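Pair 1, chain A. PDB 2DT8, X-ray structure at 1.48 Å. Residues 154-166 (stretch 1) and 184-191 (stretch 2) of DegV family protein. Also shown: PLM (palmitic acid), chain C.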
# COMPACT_ATOMS: atom_id res chain seq x y z
N PHE A 154 -1.05 -5.08 -10.71
CA PHE A 154 -2.06 -4.15 -11.14
C PHE A 154 -2.52 -3.26 -10.00
O PHE A 154 -2.60 -3.70 -8.87
CB PHE A 154 -3.27 -4.93 -11.65
CG PHE A 154 -4.40 -4.08 -12.10
CD1 PHE A 154 -4.42 -3.57 -13.39
CD2 PHE A 154 -5.45 -3.77 -11.23
CE1 PHE A 154 -5.47 -2.76 -13.82
CE2 PHE A 154 -6.50 -2.96 -11.66
CZ PHE A 154 -6.51 -2.46 -12.95
N VAL A 155 -2.78 -2.00 -10.32
CA VAL A 155 -3.34 -1.07 -9.34
C VAL A 155 -4.07 0.08 -10.00
O VAL A 155 -3.60 0.68 -10.97
CB VAL A 155 -2.27 -0.50 -8.35
CG1 VAL A 155 -1.08 0.10 -9.09
CG2 VAL A 155 -2.93 0.56 -7.45
N ARG A 156 -5.28 0.35 -9.50
CA ARG A 156 -6.07 1.48 -9.95
C ARG A 156 -6.79 2.02 -8.73
O ARG A 156 -7.23 1.26 -7.87
CB ARG A 156 -7.14 1.07 -10.97
CG ARG A 156 -6.62 0.81 -12.37
CD ARG A 156 -6.04 2.06 -13.02
NE ARG A 156 -5.67 1.82 -14.42
CZ ARG A 156 -4.57 1.17 -14.81
NH1 ARG A 156 -3.73 0.69 -13.91
NH2 ARG A 156 -4.32 1.01 -16.10
N PHE A 157 -6.89 3.34 -8.65
CA PHE A 157 -7.64 3.94 -7.56
C PHE A 157 -8.16 5.30 -7.97
O PHE A 157 -7.70 5.90 -8.95
CB PHE A 157 -6.80 4.06 -6.26
CG PHE A 157 -5.65 5.03 -6.33
CD1 PHE A 157 -4.45 4.69 -6.95
CD2 PHE A 157 -5.75 6.28 -5.72
CE1 PHE A 157 -3.36 5.58 -6.94
CE2 PHE A 157 -4.67 7.18 -5.71
CZ PHE A 157 -3.47 6.82 -6.32
N SER A 158 -9.16 5.77 -7.24
CA SER A 158 -9.73 7.10 -7.47
C SER A 158 -9.74 7.80 -6.12
O SER A 158 -9.60 7.16 -5.07
CB SER A 158 -11.14 6.99 -8.04
OG SER A 158 -11.63 8.26 -8.45
N VAL A 159 -9.89 9.12 -6.15
CA VAL A 159 -9.91 9.96 -4.95
C VAL A 159 -10.96 11.05 -5.12
O VAL A 159 -11.30 11.41 -6.25
CB VAL A 159 -8.53 10.63 -4.71
CG1 VAL A 159 -7.49 9.58 -4.38
CG2 VAL A 159 -8.10 11.40 -5.96
N ALA A 160 -11.47 11.58 -4.02
CA ALA A 160 -12.47 12.64 -4.10
C ALA A 160 -11.85 13.94 -4.59
O ALA A 160 -12.49 14.72 -5.29
CB ALA A 160 -13.11 12.87 -2.72
N THR A 161 -10.59 14.17 -4.22
CA THR A 161 -9.88 15.38 -4.63
C THR A 161 -8.40 15.07 -4.77
O THR A 161 -7.88 14.14 -4.16
CB THR A 161 -10.02 16.51 -3.57
OG1 THR A 161 -9.20 17.62 -3.96
CG2 THR A 161 -9.56 16.04 -2.19
N LEU A 162 -7.72 15.86 -5.59
CA LEU A 162 -6.29 15.68 -5.77
C LEU A 162 -5.53 16.56 -4.77
O LEU A 162 -4.31 16.54 -4.73
CB LEU A 162 -5.88 16.08 -7.19
CG LEU A 162 -6.43 15.24 -8.35
CD1 LEU A 162 -5.99 15.86 -9.67
CD2 LEU A 162 -5.93 13.81 -8.24
N GLU A 163 -6.26 17.30 -3.93
CA GLU A 163 -5.62 18.22 -3.00
C GLU A 163 -4.68 17.63 -1.96
O GLU A 163 -3.66 18.24 -1.62
CB GLU A 163 -6.68 19.08 -2.30
CG GLU A 163 -6.15 20.30 -1.54
CD GLU A 163 -5.48 21.34 -2.43
OE1 GLU A 163 -5.76 21.38 -3.64
OE2 GLU A 163 -4.66 22.12 -1.89
N PHE A 164 -5.00 16.45 -1.43
CA PHE A 164 -4.10 15.85 -0.44
C PHE A 164 -2.82 15.35 -1.10
O PHE A 164 -1.73 15.43 -0.52
CB PHE A 164 -4.79 14.72 0.32
CG PHE A 164 -5.82 15.21 1.31
CD1 PHE A 164 -7.01 15.79 0.88
CD2 PHE A 164 -5.59 15.09 2.67
CE1 PHE A 164 -7.96 16.24 1.80
CE2 PHE A 164 -6.54 15.55 3.60
CZ PHE A 164 -7.72 16.12 3.16
N LEU A 165 -2.95 14.84 -2.32
CA LEU A 165 -1.79 14.36 -3.06
C LEU A 165 -0.89 15.55 -3.38
O LEU A 165 0.33 15.50 -3.27
CB LEU A 165 -2.24 13.62 -4.32
CG LEU A 165 -2.72 12.19 -4.09
CD1 LEU A 165 -3.40 11.67 -5.34
CD2 LEU A 165 -1.55 11.31 -3.71
N LYS A 166 -1.57 16.62 -3.83
CA LYS A 166 -0.82 17.83 -4.12
C LYS A 166 -0.07 18.48 -2.97
O LYS A 166 1.11 18.81 -3.06
CB LYS A 166 -1.83 18.82 -4.68
CG LYS A 166 -1.24 20.21 -4.90
CD LYS A 166 -2.29 21.19 -5.40
CE LYS A 166 -1.73 22.59 -5.50
NZ LYS A 166 -2.66 23.49 -6.24
N LEU A 184 -14.51 16.10 -13.36
CA LEU A 184 -14.46 14.69 -13.66
C LEU A 184 -13.82 13.80 -12.54
O LEU A 184 -13.18 14.38 -11.66
CB LEU A 184 -13.59 14.38 -14.95
CG LEU A 184 -14.12 14.95 -16.27
CD1 LEU A 184 -13.00 14.90 -17.30
CD2 LEU A 184 -15.32 14.14 -16.72
N LYS A 185 -14.01 12.48 -12.54
CA LYS A 185 -13.43 11.63 -11.50
C LYS A 185 -12.11 11.10 -12.02
O LYS A 185 -12.06 10.56 -13.12
CB LYS A 185 -14.35 10.44 -11.16
CG LYS A 185 -15.77 10.84 -10.80
CD LYS A 185 -15.84 11.88 -9.70
CE LYS A 185 -17.29 12.27 -9.43
NZ LYS A 185 -17.41 13.31 -8.38
N PRO A 186 -11.03 11.25 -11.25
CA PRO A 186 -9.71 10.79 -11.69
C PRO A 186 -9.47 9.31 -11.42
O PRO A 186 -9.91 8.78 -10.41
CB PRO A 186 -8.76 11.66 -10.88
CG PRO A 186 -9.48 11.75 -9.55
CD PRO A 186 -10.94 11.97 -9.97
N VAL A 187 -8.78 8.66 -12.35
CA VAL A 187 -8.42 7.26 -12.17
C VAL A 187 -6.90 7.28 -12.19
O VAL A 187 -6.28 7.77 -13.14
CB VAL A 187 -8.98 6.37 -13.29
CG1 VAL A 187 -8.52 4.93 -13.08
CG2 VAL A 187 -10.51 6.44 -13.27
N LEU A 188 -6.31 6.77 -11.12
CA LEU A 188 -4.86 6.80 -10.95
C LEU A 188 -4.23 5.43 -10.81
O LEU A 188 -4.91 4.44 -10.55
CB LEU A 188 -4.52 7.64 -9.71
CG LEU A 188 -5.14 9.04 -9.67
CD1 LEU A 188 -4.68 9.76 -8.41
CD2 LEU A 188 -4.72 9.83 -10.90
N THR A 189 -2.91 5.38 -10.96
CA THR A 189 -2.16 4.13 -10.81
C THR A 189 -0.77 4.50 -10.30
O THR A 189 -0.54 5.63 -9.88
CB THR A 189 -2.07 3.37 -12.19
OG1 THR A 189 -1.46 2.09 -12.00
CG2 THR A 189 -1.25 4.17 -13.19
N LEU A 190 0.12 3.52 -10.26
CA LEU A 190 1.50 3.76 -9.88
C LEU A 190 2.37 3.05 -10.92
O LEU A 190 2.03 1.96 -11.37
CB LEU A 190 1.84 3.20 -8.49
CG LEU A 190 1.40 4.02 -7.28
CD1 LEU A 190 -0.01 3.64 -6.89
CD2 LEU A 190 2.34 3.76 -6.11
N LYS A 191 3.46 3.69 -11.31
CA LYS A 191 4.41 3.09 -12.25
C LYS A 191 5.78 3.38 -11.66
O LYS A 191 6.06 4.52 -11.30
CB LYS A 191 4.28 3.70 -13.65
CG LYS A 191 2.94 3.38 -14.32
CD LYS A 191 2.76 1.88 -14.55
CE LYS A 191 1.36 1.57 -15.05
NZ LYS A 191 1.18 0.12 -15.35
C1 PLM C . 6.09 9.24 5.05
O1 PLM C . 7.32 8.85 4.71
O2 PLM C . 5.94 10.24 5.72
C2 PLM C . 4.89 8.43 4.60
C3 PLM C . 4.50 8.86 3.18
C4 PLM C . 3.26 8.09 2.71
C5 PLM C . 2.93 8.51 1.28
C6 PLM C . 1.75 7.69 0.75
C7 PLM C . 1.42 8.16 -0.65
C8 PLM C . 0.40 7.24 -1.27
C9 PLM C . 0.35 7.54 -2.77
CA PLM C . -1.00 7.13 -3.33
CB PLM C . -0.93 5.65 -3.67
CC PLM C . -1.79 4.88 -2.70
CD PLM C . -2.81 4.06 -3.48
CE PLM C . -3.80 3.43 -2.50
CF PLM C . -4.90 2.69 -3.27
CG PLM C . -4.37 1.34 -3.76
O HOH W 1 -1.59 -0.01 -16.46

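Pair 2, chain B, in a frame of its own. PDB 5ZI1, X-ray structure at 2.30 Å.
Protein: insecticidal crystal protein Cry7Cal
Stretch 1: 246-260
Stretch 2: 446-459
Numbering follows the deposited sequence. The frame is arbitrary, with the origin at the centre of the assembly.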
# COMPACT_ATOMS: atom_id res chain seq x y z
N VAL B 246 4.83 -14.43 -1.82
CA VAL B 246 5.55 -13.22 -1.47
C VAL B 246 4.95 -12.07 -2.26
O VAL B 246 4.95 -12.09 -3.50
CB VAL B 246 7.06 -13.36 -1.74
CG1 VAL B 246 7.76 -12.03 -1.46
CG2 VAL B 246 7.63 -14.46 -0.87
N THR B 247 4.48 -11.05 -1.55
CA THR B 247 3.77 -9.95 -2.18
C THR B 247 4.39 -8.60 -1.84
O THR B 247 5.15 -8.46 -0.87
CB THR B 247 2.32 -9.97 -1.75
OG1 THR B 247 2.28 -9.81 -0.33
CG2 THR B 247 1.71 -11.32 -2.09
N GLU B 248 4.08 -7.61 -2.68
CA GLU B 248 4.60 -6.26 -2.51
C GLU B 248 3.48 -5.24 -2.68
O GLU B 248 2.60 -5.42 -3.53
CB GLU B 248 5.71 -5.95 -3.53
CG GLU B 248 6.70 -7.08 -3.78
CD GLU B 248 7.90 -6.61 -4.61
OE1 GLU B 248 7.68 -5.92 -5.64
OE2 GLU B 248 9.06 -6.91 -4.21
N LEU B 249 3.53 -4.17 -1.88
CA LEU B 249 2.65 -3.01 -2.00
C LEU B 249 3.42 -1.90 -2.70
O LEU B 249 4.29 -1.26 -2.09
CB LEU B 249 2.19 -2.53 -0.63
CG LEU B 249 1.54 -3.52 0.31
CD1 LEU B 249 1.51 -2.96 1.73
CD2 LEU B 249 0.12 -3.86 -0.19
N THR B 250 3.09 -1.62 -3.95
CA THR B 250 3.84 -0.65 -4.74
C THR B 250 3.27 0.76 -4.67
O THR B 250 3.78 1.64 -5.37
CB THR B 250 3.86 -1.09 -6.20
OG1 THR B 250 2.52 -1.16 -6.68
CG2 THR B 250 4.53 -2.45 -6.34
N ARG B 251 2.22 0.99 -3.90
CA ARG B 251 1.58 2.30 -3.89
C ARG B 251 2.44 3.32 -3.16
O ARG B 251 3.13 3.00 -2.19
CB ARG B 251 0.19 2.21 -3.25
CG ARG B 251 0.14 2.25 -1.73
CD ARG B 251 0.79 1.05 -1.09
NE ARG B 251 0.75 1.05 0.37
CZ ARG B 251 1.57 1.74 1.17
NH1 ARG B 251 2.50 2.55 0.67
NH2 ARG B 251 1.44 1.63 2.49
N GLN B 252 2.41 4.56 -3.64
CA GLN B 252 3.16 5.66 -3.04
C GLN B 252 2.20 6.57 -2.28
O GLN B 252 1.19 7.01 -2.83
CB GLN B 252 3.89 6.45 -4.14
CG GLN B 252 4.69 7.69 -3.67
CD GLN B 252 5.43 8.34 -4.83
OE1 GLN B 252 6.65 8.23 -4.95
NE2 GLN B 252 4.68 8.99 -5.72
N ILE B 253 2.53 6.89 -1.03
CA ILE B 253 1.73 7.82 -0.25
C ILE B 253 2.58 8.99 0.21
O ILE B 253 3.81 8.91 0.29
CB ILE B 253 1.06 7.14 0.95
CG1 ILE B 253 2.09 6.45 1.82
CG2 ILE B 253 -0.04 6.16 0.46
CD1 ILE B 253 1.44 5.52 2.83
N PHE B 254 1.90 10.10 0.53
CA PHE B 254 2.55 11.37 0.85
C PHE B 254 2.21 11.82 2.26
O PHE B 254 1.04 11.81 2.65
CB PHE B 254 2.17 12.46 -0.14
CG PHE B 254 2.85 12.28 -1.48
CD1 PHE B 254 2.37 11.32 -2.40
CD2 PHE B 254 3.99 13.03 -1.80
CE1 PHE B 254 2.98 11.15 -3.63
CE2 PHE B 254 4.61 12.85 -3.03
CZ PHE B 254 4.12 11.90 -3.94
N THR B 255 3.25 12.20 3.01
CA THR B 255 3.11 12.81 4.32
C THR B 255 2.63 14.25 4.16
O THR B 255 2.62 14.81 3.05
CB THR B 255 4.44 12.76 5.10
OG1 THR B 255 5.53 13.13 4.25
CG2 THR B 255 4.70 11.36 5.67
N ASP B 256 2.21 14.86 5.27
CA ASP B 256 1.65 16.21 5.19
C ASP B 256 2.67 17.19 4.62
O ASP B 256 3.88 17.02 4.82
CB ASP B 256 1.19 16.70 6.57
CG ASP B 256 0.06 15.87 7.14
OD1 ASP B 256 -0.52 15.06 6.38
OD2 ASP B 256 -0.24 16.04 8.34
N PRO B 257 2.22 18.20 3.88
CA PRO B 257 3.19 19.16 3.31
C PRO B 257 4.02 19.82 4.40
O PRO B 257 3.55 20.04 5.52
CB PRO B 257 2.30 20.16 2.56
CG PRO B 257 1.02 19.32 2.21
CD PRO B 257 0.84 18.47 3.45
N ILE B 258 5.28 20.08 4.08
CA ILE B 258 6.22 20.67 5.04
C ILE B 258 6.05 22.17 4.92
O ILE B 258 6.76 22.86 4.18
CB ILE B 258 7.66 20.23 4.79
CG1 ILE B 258 7.80 18.70 4.71
CG2 ILE B 258 8.59 20.80 5.85
CD1 ILE B 258 9.20 18.31 4.30
N GLY B 259 5.06 22.69 5.63
CA GLY B 259 4.78 24.11 5.63
C GLY B 259 4.47 24.56 7.04
O GLY B 259 4.21 23.74 7.93
N LEU B 260 4.50 25.87 7.25
CA LEU B 260 4.28 26.41 8.58
C LEU B 260 2.80 26.31 8.96
O LEU B 260 1.93 26.74 8.21
CB LEU B 260 4.74 27.85 8.65
CG LEU B 260 4.57 28.53 10.01
CD1 LEU B 260 5.52 27.93 11.04
CD2 LEU B 260 4.82 30.02 9.85
N THR B 446 9.47 27.14 -1.76
CA THR B 446 8.86 25.83 -2.00
C THR B 446 8.23 25.29 -0.72
O THR B 446 8.89 25.22 0.32
CB THR B 446 9.90 24.83 -2.51
OG1 THR B 446 10.48 25.29 -3.74
CG2 THR B 446 9.28 23.46 -2.71
N ILE B 447 6.97 24.89 -0.80
CA ILE B 447 6.38 24.01 0.21
C ILE B 447 6.50 22.57 -0.29
O ILE B 447 5.69 22.14 -1.12
CB ILE B 447 4.91 24.36 0.48
CG1 ILE B 447 4.76 25.81 0.92
CG2 ILE B 447 4.34 23.45 1.55
CD1 ILE B 447 3.32 26.20 1.14
N PRO B 448 7.49 21.81 0.17
CA PRO B 448 7.70 20.46 -0.37
C PRO B 448 6.75 19.44 0.26
O PRO B 448 6.19 19.64 1.34
CB PRO B 448 9.15 20.15 0.02
CG PRO B 448 9.57 21.29 0.97
CD PRO B 448 8.36 22.07 1.31
N VAL B 449 6.56 18.34 -0.45
CA VAL B 449 5.77 17.23 0.08
C VAL B 449 6.54 15.95 -0.17
O VAL B 449 7.01 15.72 -1.29
CB VAL B 449 4.36 17.16 -0.53
CG1 VAL B 449 3.48 16.27 0.31
CG2 VAL B 449 3.75 18.52 -0.67
N LEU B 450 6.67 15.12 0.86
CA LEU B 450 7.49 13.93 0.79
C LEU B 450 6.63 12.71 0.43
O LEU B 450 5.53 12.52 0.98
CB LEU B 450 8.23 13.72 2.11
CG LEU B 450 9.18 14.86 2.60
CD1 LEU B 450 9.92 14.46 3.86
CD2 LEU B 450 10.18 15.30 1.53
N GLY B 451 7.13 11.90 -0.50
CA GLY B 451 6.45 10.67 -0.93
C GLY B 451 7.25 9.46 -0.50
O GLY B 451 8.50 9.46 -0.55
N TRP B 452 6.53 8.42 -0.07
CA TRP B 452 7.07 7.21 0.52
C TRP B 452 6.53 5.97 -0.20
O TRP B 452 5.36 5.94 -0.60
CB TRP B 452 6.69 7.13 2.01
CG TRP B 452 7.05 8.37 2.77
CD1 TRP B 452 6.34 9.52 2.82
CD2 TRP B 452 8.22 8.57 3.57
NE1 TRP B 452 7.00 10.45 3.61
CE2 TRP B 452 8.16 9.88 4.08
CE3 TRP B 452 9.32 7.77 3.90
CZ2 TRP B 452 9.15 10.41 4.92
CZ3 TRP B 452 10.31 8.30 4.74
CH2 TRP B 452 10.21 9.60 5.23
N THR B 453 7.38 4.95 -0.32
CA THR B 453 6.96 3.62 -0.78
C THR B 453 7.17 2.59 0.33
O THR B 453 7.98 2.79 1.24
CB THR B 453 7.70 3.19 -2.03
OG1 THR B 453 9.12 3.13 -1.76
CG2 THR B 453 7.39 4.14 -3.19
N HIS B 454 6.43 1.49 0.23
CA HIS B 454 6.38 0.46 1.26
C HIS B 454 7.59 -0.47 1.17
O HIS B 454 8.03 -0.82 0.08
CB HIS B 454 5.09 -0.35 1.08
CG HIS B 454 4.71 -1.17 2.27
ND1 HIS B 454 4.94 -2.53 2.34
CD2 HIS B 454 4.07 -0.84 3.42
CE1 HIS B 454 4.48 -3.00 3.49
NE2 HIS B 454 3.95 -1.99 4.16
N VAL B 455 8.12 -0.87 2.33
CA VAL B 455 9.37 -1.63 2.34
C VAL B 455 9.18 -3.08 1.90
O VAL B 455 10.18 -3.78 1.64
CB VAL B 455 10.02 -1.47 3.74
CG1 VAL B 455 11.26 -2.36 3.92
CG2 VAL B 455 10.43 -0.02 3.94
N SER B 456 7.94 -3.55 1.72
CA SER B 456 7.75 -4.88 1.16
C SER B 456 8.23 -4.96 -0.28
O SER B 456 8.54 -6.06 -0.77
CB SER B 456 6.28 -5.29 1.23
OG SER B 456 5.47 -4.38 0.51
N VAL B 457 8.28 -3.83 -0.99
CA VAL B 457 8.85 -3.85 -2.33
C VAL B 457 10.35 -4.06 -2.22
O VAL B 457 11.04 -3.34 -1.49
CB VAL B 457 8.55 -2.54 -3.06
CG1 VAL B 457 8.98 -2.68 -4.53
CG2 VAL B 457 7.10 -2.18 -2.90
N ARG B 458 10.85 -5.02 -2.95
CA ARG B 458 12.24 -5.38 -2.90
C ARG B 458 12.94 -4.93 -4.18
O ARG B 458 12.31 -4.87 -5.24
CB ARG B 458 12.38 -6.89 -2.69
CG ARG B 458 11.64 -7.40 -1.43
CD ARG B 458 11.91 -6.48 -0.22
NE ARG B 458 13.35 -6.29 -0.03
CZ ARG B 458 13.93 -5.24 0.56
NH1 ARG B 458 15.26 -5.19 0.65
NH2 ARG B 458 13.19 -4.26 1.06
N PRO B 459 14.21 -4.52 -4.10
CA PRO B 459 14.86 -3.93 -5.28
C PRO B 459 15.40 -4.94 -6.28
O PRO B 459 15.84 -4.52 -7.36
CB PRO B 459 15.98 -3.08 -4.67
CG PRO B 459 16.25 -3.68 -3.34
CD PRO B 459 14.92 -4.21 -2.85
O HOH W 2 8.34 -8.64 -0.24
O HOH W 3 5.12 1.09 -2.25
O HOH W 4 5.86 15.60 3.92

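The sharpest difference between the two pairs lies at one matched position, V187(A) in pair 1 and G451(B) in pair 2. In pair 1 the valine side chain packs against the neighbouring strand, its CG1 3.8 Å from CD of R156(A) and near the plane of the guanidinium, at its edge. In pair 2 the glycine leaves this space to an aromatic ring: CA of G451(B) lies over one face of F254(B), 3.5 Å from its CD2, and a CB on the glycine would fall 2.8 Å from CE2 of F254(B), a clash.

The backbone around this point is nevertheless nearly the same. Fourteen central residues superpose with an RMSD of 0.8 Å, and in both pairs two antiparallel strands approach to 4.5 Å, their directions 147° apart in pair 1 and 146° in pair 2. At the centre, F157(A) and L188(A) match I253(B) and W452(B). Each couple forms two backbone hydrogen bonds: N of F157(A) to O of L188(A) at 3.0 Å and N of L188(A) to O of F157(A) at 2.7 Å, against N of I253(B) to O of W452(B) at 3.0 Å and N of W452(B) to O of I253(B) at 2.8 Å.

The side chains on this framework differ. In pair 1 the aromatic ring is on the first strand: CB of L188(A) covers one face of F157(A), 3.6 Å from its CZ, while palmitic acid lies over the opposite face, so the ring is sandwiched between strand and lipid. In pair 2 the ring at the central couple is on the second strand, and W452(B) uses its polar edge, donating from NE1 to OG1 of T255(B) at 3.1 Å. The counterpart of T255(B), V159(A), makes an apolar contact instead, its CG2 3.9 Å from CG of P186(A).

P186(A) matches L450(B), and the carbonyl of each accepts a hydrogen bond from a different source. O of P186(A) receives the side-chain OG of S158(A) at 2.7 Å; O of L450(B) receives the backbone N of T255(B) at 3.1 Å.

Toward the other end, T189(A) donates from OG1 to O of V155(A) at 2.8 Å, whereas the matching T453(B) brings only carbon close, its CG2 4.3 Å from CB of Q252(B). Here pair 2 uses a water, which donates to O of R251(B) at 2.8 Å and accepts from N of H454(B) at 2.8 Å, joining the loop residue R251(B) to H454(B) on the second strand.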